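Side-chain contacts in Tat (Twin-arginine translocation) pathway signal sequence containing protein (PDB 5IMU), which is of unknown function, a mycobacterial protein with a predicted Tat export signal, represented here by its C-terminal fragment of an alpha/beta/alpha sandwich and a helical bundle: residues V59-N64 against S113-I118; D22-Q27 against I31-G36; P139-A144 against E157-L162; E172-A177 against G187-L192; D122-T127 against Y204-H209. All blocks are in the same frame, centred on the assembly; numbering follows the deposited sequence.

Contact 1: V59-N64 against S113-I118; sequences VRLPAN and SARSAI. With K (potassium ion), chain B.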
# COMPACT_ATOMS: atom_id res chain seq x y z
N VAL A 59 -5.76 4.06 0.52
CA VAL A 59 -5.10 5.07 1.34
C VAL A 59 -4.29 5.97 0.43
O VAL A 59 -3.40 5.50 -0.30
CB VAL A 59 -4.21 4.43 2.42
CG1 VAL A 59 -3.41 5.51 3.15
CG2 VAL A 59 -5.05 3.63 3.39
N ARG A 60 -4.60 7.27 0.44
CA ARG A 60 -3.83 8.26 -0.30
C ARG A 60 -2.68 8.77 0.57
O ARG A 60 -2.84 8.97 1.77
CB ARG A 60 -4.72 9.42 -0.74
CG ARG A 60 -5.96 8.99 -1.50
CD ARG A 60 -5.59 8.32 -2.80
NE ARG A 60 -5.13 9.28 -3.80
CZ ARG A 60 -4.39 8.96 -4.86
NH1 ARG A 60 -4.01 7.70 -5.05
NH2 ARG A 60 -4.01 9.89 -5.71
N LEU A 61 -1.50 8.96 -0.07
CA LEU A 61 -0.26 9.23 0.65
C LEU A 61 0.08 10.71 0.67
O LEU A 61 -0.12 11.40 -0.34
CB LEU A 61 0.90 8.45 0.02
CG LEU A 61 0.77 6.93 0.13
CD1 LEU A 61 1.83 6.24 -0.71
CD2 LEU A 61 0.87 6.50 1.58
N PRO A 62 0.60 11.21 1.79
CA PRO A 62 1.08 12.59 1.83
C PRO A 62 2.26 12.80 0.89
O PRO A 62 2.94 11.86 0.47
CB PRO A 62 1.50 12.78 3.30
CG PRO A 62 0.71 11.78 4.05
CD PRO A 62 0.57 10.59 3.13
N ALA A 63 2.50 14.06 0.57
CA ALA A 63 3.59 14.42 -0.34
C ALA A 63 4.94 14.02 0.25
O ALA A 63 5.16 14.07 1.46
CB ALA A 63 3.56 15.92 -0.62
N ASN A 64 5.84 13.59 -0.64
CA ASN A 64 7.26 13.41 -0.34
C ASN A 64 7.52 12.30 0.68
O ASN A 64 8.46 12.41 1.48
CB ASN A 64 7.90 14.72 0.14
CG ASN A 64 7.51 15.91 -0.71
OD1 ASN A 64 7.17 16.97 -0.19
ND2 ASN A 64 7.55 15.73 -2.02
N SER A 113 4.63 9.49 -6.87
CA SER A 113 6.07 9.36 -6.67
C SER A 113 6.39 8.20 -5.73
O SER A 113 7.36 7.46 -5.96
CB SER A 113 6.64 10.67 -6.12
OG SER A 113 5.96 11.09 -4.95
N ALA A 114 5.60 8.01 -4.68
CA ALA A 114 5.91 6.98 -3.69
C ALA A 114 5.77 5.58 -4.28
O ALA A 114 6.57 4.69 -3.96
CB ALA A 114 5.01 7.13 -2.47
N ARG A 115 4.78 5.37 -5.14
CA ARG A 115 4.49 4.03 -5.65
C ARG A 115 5.15 3.75 -7.00
O ARG A 115 4.95 2.66 -7.54
CB ARG A 115 2.97 3.83 -5.76
CG ARG A 115 2.20 4.00 -4.45
CD ARG A 115 0.70 3.85 -4.67
NE ARG A 115 -0.10 4.20 -3.49
CZ ARG A 115 -0.55 3.31 -2.61
NH1 ARG A 115 -0.29 2.02 -2.75
NH2 ARG A 115 -1.28 3.72 -1.57
N SER A 116 5.93 4.68 -7.54
CA SER A 116 6.57 4.50 -8.84
C SER A 116 8.06 4.15 -8.74
O SER A 116 8.74 4.12 -9.77
CB SER A 116 6.42 5.76 -9.69
OG SER A 116 5.06 6.03 -9.98
N ALA A 117 8.57 3.88 -7.54
CA ALA A 117 10.00 3.67 -7.35
C ALA A 117 10.46 2.26 -7.73
O ALA A 117 11.66 2.00 -7.73
CB ALA A 117 10.39 3.96 -5.90
N ILE A 118 9.54 1.36 -8.07
CA ILE A 118 9.89 -0.02 -8.38
C ILE A 118 10.18 -0.15 -9.87
O ILE A 118 9.37 0.32 -10.69
CB ILE A 118 8.78 -0.99 -7.96
CG1 ILE A 118 8.47 -0.83 -6.47
CG2 ILE A 118 9.17 -2.43 -8.27
CD1 ILE A 118 7.23 -1.56 -6.03
K K B . 10.95 10.87 1.38
O HOH W 1 5.29 13.64 -3.67
O HOH W 2 12.78 12.51 -0.28
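The loop that enters edge strand 65-67 of the alpha/beta sandwich is held here against the short helix 111-115, through Leu-61 and Val-59 on one side and Ala-114 and Arg-115 on the other. Leu-61 reaches over with one methyl: its CD1 lies 3.7 Å from CB of Ala-114 and 4.0 Å from NE of Arg-115, meeting the guanidinium obliquely. The arginine chain runs extended from CG to NE (chi2 177°), which carries its head past the leucine to the backbone of the loop. There NH2 of Arg-115 approaches the carbonyl O of Val-59 at 3.0 Å, near the guanidinium plane but bent to 123° at the hydrogen, a weak bond. Firmer partners fix this buried cation: Asp-111 by a salt bridge, and the carbonyls of Ile-55 and Pro-56. A water ties the far end, donating to OG of Ser-113 and accepting from N of Asn-64, whose own O binds a potassium ion at 2.9 Å together with Thr-66. Outside the pair, Val-59 and Pro-62 pack on helix 6-27, Ala-114 and Arg-115 touch Leu-67 of strand 65-67, and Arg-115 also meets Leu-205 and Tyr-208 of helix 203-216.

Contact 2: D22-Q27 against I31-G36; sequences DAVARQ and ISWAAG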
# COMPACT_ATOMS: atom_id res chain seq x y z
N ASP A 22 -0.82 10.51 11.14
CA ASP A 22 -2.25 10.70 11.37
C ASP A 22 -3.01 10.91 10.06
O ASP A 22 -4.21 10.60 9.99
CB ASP A 22 -2.48 11.88 12.32
CG ASP A 22 -1.95 11.61 13.71
OD1 ASP A 22 -1.63 10.44 14.01
OD2 ASP A 22 -1.85 12.57 14.51
N ALA A 23 -2.33 11.40 9.02
CA ALA A 23 -3.00 11.61 7.74
C ALA A 23 -3.39 10.29 7.09
O ALA A 23 -4.49 10.17 6.53
CB ALA A 23 -2.10 12.42 6.81
N VAL A 24 -2.51 9.29 7.14
CA VAL A 24 -2.89 7.99 6.60
C VAL A 24 -3.74 7.22 7.59
O VAL A 24 -4.62 6.44 7.20
CB VAL A 24 -1.65 7.18 6.17
CG1 VAL A 24 -0.96 7.85 5.00
CG2 VAL A 24 -0.69 7.00 7.34
N ALA A 25 -3.52 7.42 8.90
CA ALA A 25 -4.26 6.67 9.90
C ALA A 25 -5.74 7.02 9.87
O ALA A 25 -6.59 6.14 10.01
CB ALA A 25 -3.67 6.92 11.29
N ARG A 26 -6.08 8.30 9.68
CA ARG A 26 -7.50 8.64 9.65
C ARG A 26 -8.19 8.09 8.41
O ARG A 26 -9.41 7.89 8.44
CB ARG A 26 -7.70 10.16 9.75
CG ARG A 26 -7.35 10.96 8.51
CD ARG A 26 -7.81 12.40 8.68
NE ARG A 26 -7.35 12.97 9.94
CZ ARG A 26 -6.21 13.64 10.09
NH1 ARG A 26 -5.42 13.83 9.04
NH2 ARG A 26 -5.86 14.11 11.27
N GLN A 27 -7.44 7.81 7.34
CA GLN A 27 -8.02 7.14 6.18
C GLN A 27 -8.26 5.65 6.45
O GLN A 27 -9.24 5.08 5.96
CB GLN A 27 -7.13 7.31 4.96
CG GLN A 27 -6.96 8.74 4.49
CD GLN A 27 -6.05 8.86 3.29
OE1 GLN A 27 -6.44 8.52 2.17
NE2 GLN A 27 -4.82 9.32 3.51
N ILE A 31 -5.46 -0.39 11.09
CA ILE A 31 -4.14 -1.01 11.02
C ILE A 31 -3.11 -0.03 11.58
O ILE A 31 -3.35 1.18 11.67
CB ILE A 31 -3.76 -1.42 9.58
CG1 ILE A 31 -3.62 -0.18 8.69
CG2 ILE A 31 -4.80 -2.37 9.01
CD1 ILE A 31 -3.37 -0.52 7.23
N SER A 32 -1.96 -0.57 11.95
CA SER A 32 -0.91 0.23 12.57
C SER A 32 -0.03 0.89 11.50
O SER A 32 0.25 0.30 10.46
CB SER A 32 -0.04 -0.63 13.49
OG SER A 32 -0.78 -1.05 14.62
N TRP A 33 0.40 2.12 11.79
CA TRP A 33 1.23 2.90 10.88
C TRP A 33 2.43 3.46 11.63
O TRP A 33 2.40 3.62 12.85
CB TRP A 33 0.46 4.08 10.27
CG TRP A 33 -0.74 3.71 9.44
CD1 TRP A 33 -2.03 3.58 9.88
CD2 TRP A 33 -0.77 3.48 8.03
NE1 TRP A 33 -2.85 3.26 8.83
CE2 TRP A 33 -2.11 3.19 7.68
CE3 TRP A 33 0.20 3.48 7.02
CZ2 TRP A 33 -2.49 2.90 6.37
CZ3 TRP A 33 -0.18 3.19 5.72
CH2 TRP A 33 -1.52 2.91 5.41
N ALA A 34 3.48 3.78 10.88
CA ALA A 34 4.63 4.48 11.44
C ALA A 34 5.34 5.25 10.33
O ALA A 34 5.33 4.84 9.17
CB ALA A 34 5.62 3.52 12.12
N ALA A 35 5.96 6.36 10.71
CA ALA A 35 6.78 7.15 9.81
C ALA A 35 8.06 7.58 10.52
O ALA A 35 8.05 7.86 11.72
CB ALA A 35 6.04 8.39 9.29
N GLY A 36 9.14 7.62 9.77
CA GLY A 36 10.44 7.95 10.33
C GLY A 36 11.27 8.76 9.36
O GLY A 36 11.12 8.66 8.14
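Val-24 lays one methyl on the indole of Trp-33. Its CG2 is 3.6 Å from CD2 of Trp-33, and it sits 3.9 Å from the centroid of the six-membered ring, only 25° off the ring normal, a CH-pi contact made over the face but offset toward the CD2-CE3 side of the ring. The branch that does this is the valine methyl lodged between the backbone N and the carbonyl carbon; the other, CG1, is turned beside the backbone N and packs on Pro-62 CD and Val-59 CG1 of the loop 59-64. Ala-25 follows along the pyrrole part of the same indole: its CB is 4.0 Å from CD1 of Trp-33, its CA comes to 3.8 Å from that carbon, and its backbone N lies over the same face as the valine methyl, near the rim. Two consecutive helix residues thus lie over one face of the indole.

The second shell fixes both partners. NE1 of Trp-33 donates to the carbonyl of Glu-28, just beyond the helical segment, which limits rotation of the indole. On the helix, the side-chain amide of Gln-27 turns back to its own backbone, NE2 giving a nearly straight bond (165°) of 3.2 Å to O of Ala-23 from above the carbonyl plane; the same NE2 also bonds to O of Arg-60. Trp-33 pairs through its backbone with His-92 of strand 88-92, and its side chain touches Thr-48. This is the helix-on-sheet packing of an alpha/beta sandwich, in which helix 6-27 turns tightly into the inner strand 33-37.

Contact 3: P139-A144 against E157-L162; sequences PRIAQA and ENEAEL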
# COMPACT_ATOMS: atom_id res chain seq x y z
N PRO A 139 -11.89 -14.27 -7.58
CA PRO A 139 -13.28 -14.29 -8.06
C PRO A 139 -13.33 -14.39 -9.58
O PRO A 139 -12.34 -14.20 -10.28
CB PRO A 139 -13.84 -12.95 -7.57
CG PRO A 139 -12.64 -12.05 -7.53
CD PRO A 139 -11.49 -12.94 -7.11
N ARG A 140 -14.54 -14.68 -10.08
CA ARG A 140 -14.71 -14.92 -11.51
C ARG A 140 -14.30 -13.70 -12.34
O ARG A 140 -13.77 -13.84 -13.45
CB ARG A 140 -16.16 -15.31 -11.81
CG ARG A 140 -16.50 -15.41 -13.29
CD ARG A 140 -17.92 -15.90 -13.52
NE ARG A 140 -18.06 -17.34 -13.28
CZ ARG A 140 -19.22 -17.98 -13.22
NH1 ARG A 140 -20.36 -17.32 -13.37
NH2 ARG A 140 -19.24 -19.29 -12.99
N ILE A 141 -14.53 -12.49 -11.81
CA ILE A 141 -14.22 -11.28 -12.58
C ILE A 141 -12.73 -11.21 -12.91
O ILE A 141 -12.35 -10.72 -13.98
CB ILE A 141 -14.69 -10.03 -11.82
CG1 ILE A 141 -14.49 -8.78 -12.68
CG2 ILE A 141 -13.97 -9.87 -10.49
CD1 ILE A 141 -15.31 -8.77 -13.95
N ALA A 142 -11.88 -11.71 -12.01
CA ALA A 142 -10.44 -11.69 -12.27
C ALA A 142 -10.09 -12.59 -13.44
O ALA A 142 -9.31 -12.21 -14.32
CB ALA A 142 -9.67 -12.10 -11.02
N GLN A 143 -10.64 -13.81 -13.47
CA GLN A 143 -10.42 -14.69 -14.61
C GLN A 143 -11.01 -14.10 -15.89
O GLN A 143 -10.50 -14.35 -16.98
CB GLN A 143 -11.02 -16.07 -14.35
CG GLN A 143 -10.51 -16.75 -13.08
CD GLN A 143 -9.03 -17.10 -13.14
OE1 GLN A 143 -8.44 -17.17 -14.22
NE2 GLN A 143 -8.43 -17.32 -11.98
N ALA A 144 -12.06 -13.29 -15.76
CA ALA A 144 -12.79 -12.82 -16.94
C ALA A 144 -12.04 -11.70 -17.66
O ALA A 144 -12.06 -11.65 -18.90
CB ALA A 144 -14.19 -12.36 -16.54
N GLU A 157 -18.53 -1.53 -18.26
CA GLU A 157 -18.70 -0.80 -17.01
C GLU A 157 -19.12 -1.74 -15.88
O GLU A 157 -18.64 -1.61 -14.75
CB GLU A 157 -19.73 0.31 -17.16
CG GLU A 157 -19.89 1.15 -15.89
CD GLU A 157 -18.68 2.01 -15.61
OE1 GLU A 157 -18.07 2.48 -16.58
OE2 GLU A 157 -18.35 2.24 -14.42
N ASN A 158 -20.03 -2.67 -16.17
CA ASN A 158 -20.43 -3.62 -15.13
C ASN A 158 -19.26 -4.48 -14.70
O ASN A 158 -19.24 -4.97 -13.56
CB ASN A 158 -21.58 -4.49 -15.62
CG ASN A 158 -21.11 -5.64 -16.50
OD1 ASN A 158 -20.92 -6.76 -16.03
ND2 ASN A 158 -20.92 -5.36 -17.79
N GLU A 159 -18.27 -4.67 -15.57
CA GLU A 159 -17.09 -5.45 -15.19
C GLU A 159 -16.16 -4.64 -14.30
O GLU A 159 -15.57 -5.18 -13.35
CB GLU A 159 -16.38 -5.95 -16.45
CG GLU A 159 -17.22 -6.97 -17.21
CD GLU A 159 -16.70 -7.28 -18.61
OE1 GLU A 159 -15.86 -6.50 -19.12
OE2 GLU A 159 -17.13 -8.30 -19.19
N ALA A 160 -16.02 -3.34 -14.58
CA ALA A 160 -15.28 -2.47 -13.66
C ALA A 160 -15.99 -2.35 -12.32
O ALA A 160 -15.34 -2.33 -11.27
CB ALA A 160 -15.08 -1.09 -14.29
N GLU A 161 -17.32 -2.28 -12.34
CA GLU A 161 -18.08 -2.19 -11.10
C GLU A 161 -17.92 -3.44 -10.26
O GLU A 161 -17.72 -3.36 -9.04
CB GLU A 161 -19.56 -1.94 -11.42
CG GLU A 161 -19.85 -0.56 -12.00
CD GLU A 161 -21.25 -0.45 -12.56
OE1 GLU A 161 -21.83 -1.49 -12.94
OE2 GLU A 161 -21.78 0.68 -12.62
N LEU A 162 -17.99 -4.62 -10.89
CA LEU A 162 -17.82 -5.86 -10.15
C LEU A 162 -16.41 -5.99 -9.61
O LEU A 162 -16.21 -6.41 -8.46
CB LEU A 162 -18.16 -7.06 -11.05
CG LEU A 162 -17.97 -8.45 -10.46
CD1 LEU A 162 -18.73 -8.60 -9.15
CD2 LEU A 162 -18.42 -9.51 -11.46
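This is an apolar helix-to-helix contact at the periphery of the molecule, between the first turn of helix 140-151 and the first turns of helix 157-177, its centre about 22 Å from that of the chain. Ile-141 supplies one whole side of it. CG1 stands anti to the backbone N (chi1 -175°), and the terminal methyl is thereby carried over to the backbone of the other helix, where CD1 of Ile-141 lies 3.6 Å from O of Glu-159 and 3.9 Å from CB of Glu-159. The aliphatic base of Glu-159 is what it touches; the carboxylate lies farther along an extended chain, and OE1 accepts from the backbone N of Leu-156, the residue just before helix 157-177. Both helices belong to the alpha-helical bundle, whose neighbouring members are joined by a short connection here. Leu-162, one turn on from Glu-159, brings CD2 to 3.8 Å from CB of Ile-141, the two chains sliding past each other in opposite directions, and its CG is 3.9 Å from that same CB. The isoleucine is buried while the leucine remains largely exposed. Deeper in the bundle, Ile-141 also touches Cys-166, and Pro-139 and Ala-142 rest on Leu-192 of helix 183-199.

Contact 4: E172-A177 against G187-L192; sequences ESVLKA and GDWMLL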
# COMPACT_ATOMS: atom_id res chain seq x y z
N GLU A 172 -12.28 -5.46 3.17
CA GLU A 172 -12.99 -5.58 4.44
C GLU A 172 -12.74 -6.94 5.09
O GLU A 172 -12.63 -7.03 6.32
CB GLU A 172 -14.49 -5.36 4.22
CG GLU A 172 -14.82 -3.92 3.86
CD GLU A 172 -14.33 -2.95 4.92
OE1 GLU A 172 -14.84 -3.01 6.06
OE2 GLU A 172 -13.42 -2.15 4.63
N SER A 173 -12.65 -8.00 4.29
CA SER A 173 -12.30 -9.31 4.84
C SER A 173 -10.95 -9.27 5.54
O SER A 173 -10.80 -9.75 6.67
CB SER A 173 -12.30 -10.36 3.73
OG SER A 173 -11.93 -11.63 4.23
N VAL A 174 -9.95 -8.67 4.89
CA VAL A 174 -8.60 -8.65 5.44
C VAL A 174 -8.53 -7.76 6.67
O VAL A 174 -7.99 -8.16 7.71
CB VAL A 174 -7.59 -8.21 4.36
CG1 VAL A 174 -6.28 -7.79 5.01
CG2 VAL A 174 -7.36 -9.33 3.37
N LEU A 175 -9.06 -6.54 6.58
CA LEU A 175 -8.90 -5.59 7.67
C LEU A 175 -9.73 -5.97 8.89
O LEU A 175 -9.38 -5.56 10.00
CB LEU A 175 -9.26 -4.18 7.19
CG LEU A 175 -8.31 -3.68 6.10
CD1 LEU A 175 -8.54 -2.21 5.80
CD2 LEU A 175 -6.86 -3.94 6.49
N LYS A 176 -10.80 -6.74 8.72
CA LYS A 176 -11.53 -7.24 9.88
C LYS A 176 -10.81 -8.42 10.54
O LYS A 176 -10.95 -8.63 11.75
CB LYS A 176 -12.95 -7.63 9.48
CG LYS A 176 -13.85 -6.43 9.17
CD LYS A 176 -15.17 -6.87 8.54
CE LYS A 176 -16.09 -5.67 8.29
NZ LYS A 176 -16.50 -5.00 9.55
N ALA A 177 -10.03 -9.18 9.76
CA ALA A 177 -9.28 -10.29 10.33
C ALA A 177 -7.97 -9.83 10.95
O ALA A 177 -7.43 -10.52 11.83
CB ALA A 177 -9.02 -11.35 9.26
N GLY A 187 -2.73 -11.31 -0.89
CA GLY A 187 -2.27 -11.50 -2.25
C GLY A 187 -3.38 -11.32 -3.27
O GLY A 187 -3.18 -10.69 -4.31
N ASP A 188 -4.56 -11.85 -2.98
CA ASP A 188 -5.71 -11.64 -3.85
C ASP A 188 -6.04 -10.16 -3.98
O ASP A 188 -6.31 -9.66 -5.08
CB ASP A 188 -6.92 -12.41 -3.32
CG ASP A 188 -6.79 -13.91 -3.51
OD1 ASP A 188 -5.70 -14.38 -3.91
OD2 ASP A 188 -7.78 -14.63 -3.25
N TRP A 189 -6.04 -9.44 -2.85
CA TRP A 189 -6.23 -8.00 -2.85
C TRP A 189 -5.24 -7.31 -3.79
O TRP A 189 -5.61 -6.42 -4.56
CB TRP A 189 -6.09 -7.48 -1.42
CG TRP A 189 -6.53 -6.06 -1.16
CD1 TRP A 189 -7.00 -5.16 -2.07
CD2 TRP A 189 -6.51 -5.39 0.10
NE1 TRP A 189 -7.29 -3.97 -1.44
CE2 TRP A 189 -7.00 -4.09 -0.11
CE3 TRP A 189 -6.14 -5.78 1.40
CZ2 TRP A 189 -7.11 -3.16 0.93
CZ3 TRP A 189 -6.26 -4.85 2.42
CH2 TRP A 189 -6.74 -3.56 2.18
N MET A 190 -3.97 -7.73 -3.74
CA MET A 190 -2.95 -7.12 -4.57
C MET A 190 -3.19 -7.38 -6.06
O MET A 190 -3.06 -6.47 -6.88
CB MET A 190 -1.56 -7.63 -4.16
CG MET A 190 -1.10 -7.16 -2.79
SD MET A 190 0.35 -8.07 -2.22
CE MET A 190 0.76 -7.15 -0.74
N LEU A 191 -3.53 -8.63 -6.41
CA LEU A 191 -3.76 -8.95 -7.82
C LEU A 191 -4.97 -8.20 -8.37
O LEU A 191 -4.93 -7.70 -9.50
CB LEU A 191 -3.95 -10.46 -7.99
CG LEU A 191 -2.72 -11.32 -8.30
CD1 LEU A 191 -3.14 -12.76 -8.56
CD2 LEU A 191 -1.94 -10.76 -9.48
N LEU A 192 -6.05 -8.13 -7.59
CA LEU A 192 -7.21 -7.37 -8.04
C LEU A 192 -6.88 -5.89 -8.19
O LEU A 192 -7.36 -5.22 -9.12
CB LEU A 192 -8.37 -7.56 -7.06
CG LEU A 192 -8.88 -8.99 -6.88
CD1 LEU A 192 -9.88 -9.06 -5.73
CD2 LEU A 192 -9.50 -9.53 -8.16
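Trp-189 sets the CZ3 corner of its indole against Val-174 and Leu-175, two consecutive residues of helix 157-177. With CG anti to the backbone N (chi1 -168°) and the ring close to eclipsed about chi2 (-2°), the indole stretches straight out from helix 183-199 and spans the gap to its partner, where the nearest CA atoms, those of Val-174 and Trp-189, are 8.6 Å apart. CG1 of Val-174 lies 3.9 Å from CZ3 of Trp-189, and CB of Val-174 is 4.1 Å from CE3 of Trp-189, the approach of CG1 being oblique to the ring plane. From the other residue comes an edge contact: CD2 of Leu-175 stands near the plane of the indole, 4.2 Å from CZ3 of Trp-189.

No hydrogen bond crosses between the segments; the grip is wholly apolar and all three residues are buried. Earlier on helix 157-177, Ile-167, Val-170 and Lys-171 also touch the tryptophan, and Trp-54 meets it edge-to-face, so a long loop of the sandwich part contributes as well. The same CD2 of Leu-175 also touches Ile-31 of the sandwich part. The contact joins helices 157-177 and 183-199, which follow each other in the chain, within the alpha-helical bundle.

Contact 5: D122-T127 against Y204-H209; sequences DEFGPT and YLANYH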
# COMPACT_ATOMS: atom_id res chain seq x y z
N ASP A 122 9.64 -7.68 -15.06
CA ASP A 122 9.94 -8.37 -16.30
C ASP A 122 8.70 -9.10 -16.82
O ASP A 122 8.00 -9.78 -16.05
CB ASP A 122 11.09 -9.35 -16.11
CG ASP A 122 11.50 -10.04 -17.40
OD1 ASP A 122 11.77 -9.32 -18.38
OD2 ASP A 122 11.55 -11.28 -17.43
N GLU A 123 8.45 -8.97 -18.12
CA GLU A 123 7.29 -9.57 -18.78
C GLU A 123 6.01 -9.32 -17.97
O GLU A 123 5.33 -10.24 -17.53
CB GLU A 123 7.49 -11.07 -19.01
CG GLU A 123 8.71 -11.43 -19.84
CD GLU A 123 8.59 -10.99 -21.29
OE1 GLU A 123 7.46 -10.78 -21.76
OE2 GLU A 123 9.64 -10.86 -21.96
N PHE A 124 5.71 -8.03 -17.77
CA PHE A 124 4.61 -7.64 -16.89
C PHE A 124 3.32 -8.36 -17.25
O PHE A 124 2.65 -8.94 -16.38
CB PHE A 124 4.40 -6.13 -16.95
CG PHE A 124 3.11 -5.68 -16.32
CD1 PHE A 124 3.02 -5.50 -14.95
CD2 PHE A 124 1.99 -5.45 -17.10
CE1 PHE A 124 1.83 -5.09 -14.37
CE2 PHE A 124 0.80 -5.05 -16.52
CZ PHE A 124 0.72 -4.87 -15.15
N GLY A 125 2.94 -8.33 -18.52
CA GLY A 125 1.69 -8.90 -18.98
C GLY A 125 1.57 -10.39 -18.73
O GLY A 125 0.66 -10.86 -18.04
N PRO A 126 2.49 -11.18 -19.31
CA PRO A 126 2.48 -12.63 -19.03
C PRO A 126 2.60 -12.96 -17.56
O PRO A 126 2.00 -13.95 -17.11
CB PRO A 126 3.69 -13.13 -19.82
CG PRO A 126 3.82 -12.17 -20.95
CD PRO A 126 3.43 -10.83 -20.39
N THR A 127 3.34 -12.17 -16.79
CA THR A 127 3.48 -12.43 -15.36
C THR A 127 2.13 -12.32 -14.65
O THR A 127 1.79 -13.16 -13.81
CB THR A 127 4.48 -11.46 -14.74
OG1 THR A 127 5.78 -11.69 -15.31
CG2 THR A 127 4.56 -11.65 -13.23
N TYR A 204 1.93 2.13 -13.97
CA TYR A 204 2.93 2.11 -12.91
C TYR A 204 2.34 1.62 -11.59
O TYR A 204 3.05 1.02 -10.78
CB TYR A 204 3.54 3.50 -12.73
CG TYR A 204 2.57 4.54 -12.23
CD1 TYR A 204 1.77 5.24 -13.11
CD2 TYR A 204 2.45 4.81 -10.88
CE1 TYR A 204 0.87 6.19 -12.66
CE2 TYR A 204 1.56 5.76 -10.41
CZ TYR A 204 0.77 6.44 -11.31
OH TYR A 204 -0.12 7.39 -10.86
N LEU A 205 1.04 1.87 -11.36
CA LEU A 205 0.39 1.33 -10.17
C LEU A 205 0.19 -0.17 -10.29
O LEU A 205 0.41 -0.91 -9.32
CB LEU A 205 -0.95 2.03 -9.93
CG LEU A 205 -0.93 3.46 -9.43
CD1 LEU A 205 -2.34 3.90 -9.11
CD2 LEU A 205 -0.04 3.58 -8.21
N ALA A 206 -0.25 -0.64 -11.46
CA ALA A 206 -0.36 -2.08 -11.69
C ALA A 206 0.99 -2.76 -11.46
O ALA A 206 1.05 -3.85 -10.88
CB ALA A 206 -0.86 -2.35 -13.11
N ASN A 207 2.07 -2.12 -11.89
CA ASN A 207 3.41 -2.64 -11.64
C ASN A 207 3.69 -2.72 -10.14
O ASN A 207 4.20 -3.73 -9.65
CB ASN A 207 4.44 -1.76 -12.35
CG ASN A 207 5.83 -2.35 -12.33
OD1 ASN A 207 6.11 -3.33 -13.02
ND2 ASN A 207 6.72 -1.75 -11.54
N TYR A 208 3.36 -1.65 -9.41
CA TYR A 208 3.57 -1.63 -7.96
C TYR A 208 2.88 -2.80 -7.28
O TYR A 208 3.49 -3.51 -6.46
CB TYR A 208 3.07 -0.30 -7.39
CG TYR A 208 3.01 -0.20 -5.88
CD1 TYR A 208 4.09 0.26 -5.14
CD2 TYR A 208 1.85 -0.54 -5.20
CE1 TYR A 208 4.03 0.35 -3.76
CE2 TYR A 208 1.77 -0.44 -3.82
CZ TYR A 208 2.87 0.00 -3.10
OH TYR A 208 2.80 0.10 -1.73
N HIS A 209 1.61 -3.03 -7.61
CA HIS A 209 0.86 -4.09 -6.94
C HIS A 209 1.34 -5.47 -7.37
O HIS A 209 1.38 -6.41 -6.57
CB HIS A 209 -0.63 -3.92 -7.20
CG HIS A 209 -1.23 -2.74 -6.51
ND1 HIS A 209 -1.21 -2.59 -5.14
CD2 HIS A 209 -1.86 -1.64 -7.00
CE1 HIS A 209 -1.81 -1.45 -4.81
NE2 HIS A 209 -2.21 -0.86 -5.92
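The phenyl ring of Phe-124 meets helix 203-216 at its outer rim: the carbonyl O of Ala-206 lies at the edge, in the ring plane, 3.8 Å from CE1 of Phe-124, while CB of Ala-206 and the backbone N of Asn-207 approach obliquely. The shortest contact joins CZ of Phe-124 to CB of Ala-206 at 3.6 Å. CE1 of Phe-124 is 3.9 Å from N of Asn-207, so the CE1 corner of the ring abuts the peptide between Ala-206 and Asn-207. Having CG anti to the backbone N (chi1 167°) sends the ring out from the first turn of helix 124-133 toward that peptide. Among the other flat groups, His-209 has CD2 of Tyr-208 over one face, 3.7 Å above its plane.

The amide of Asn-207 uses both its O and its N to hold the chain just before helix 124-133: OD1 accepts from N of Val-121 and ND2 donates to O of Pro-119. At the start of that helix Glu-123 is the N-cap residue, and its O accepts from N of Thr-127 at 2.9 Å. Phe-124 and Ala-206 both touch Leu-198 of helix 183-199, Phe-124 also reaches Leu-210, and Leu-205 and His-209 pack on Ala-197 and Ala-193 of helix 183-199.

Along the chain the order is contact 2, contact 1, then the helical contacts, with contacts 3 and 4 lying between the two halves of contact 5. Contacts 1 and 2, whose centres are 14 Å apart, touch through Gln-27 and Arg-60 within the alpha/beta sandwich. Contacts 3 and 4 share helix 157-177, their centres 16 Å apart, and meet at Leu-192; contact 5 reaches contact 4 through His-209. Among the bridges between the parts are Ile-31 on Leu-175, between contacts 2 and 4, and Arg-115 on Leu-205 and Tyr-208, between contacts 1 and 5. Contacts 2 and 3 lie farthest apart, 31 Å between centres. Sandwich and bundle thus pack as one continuous body.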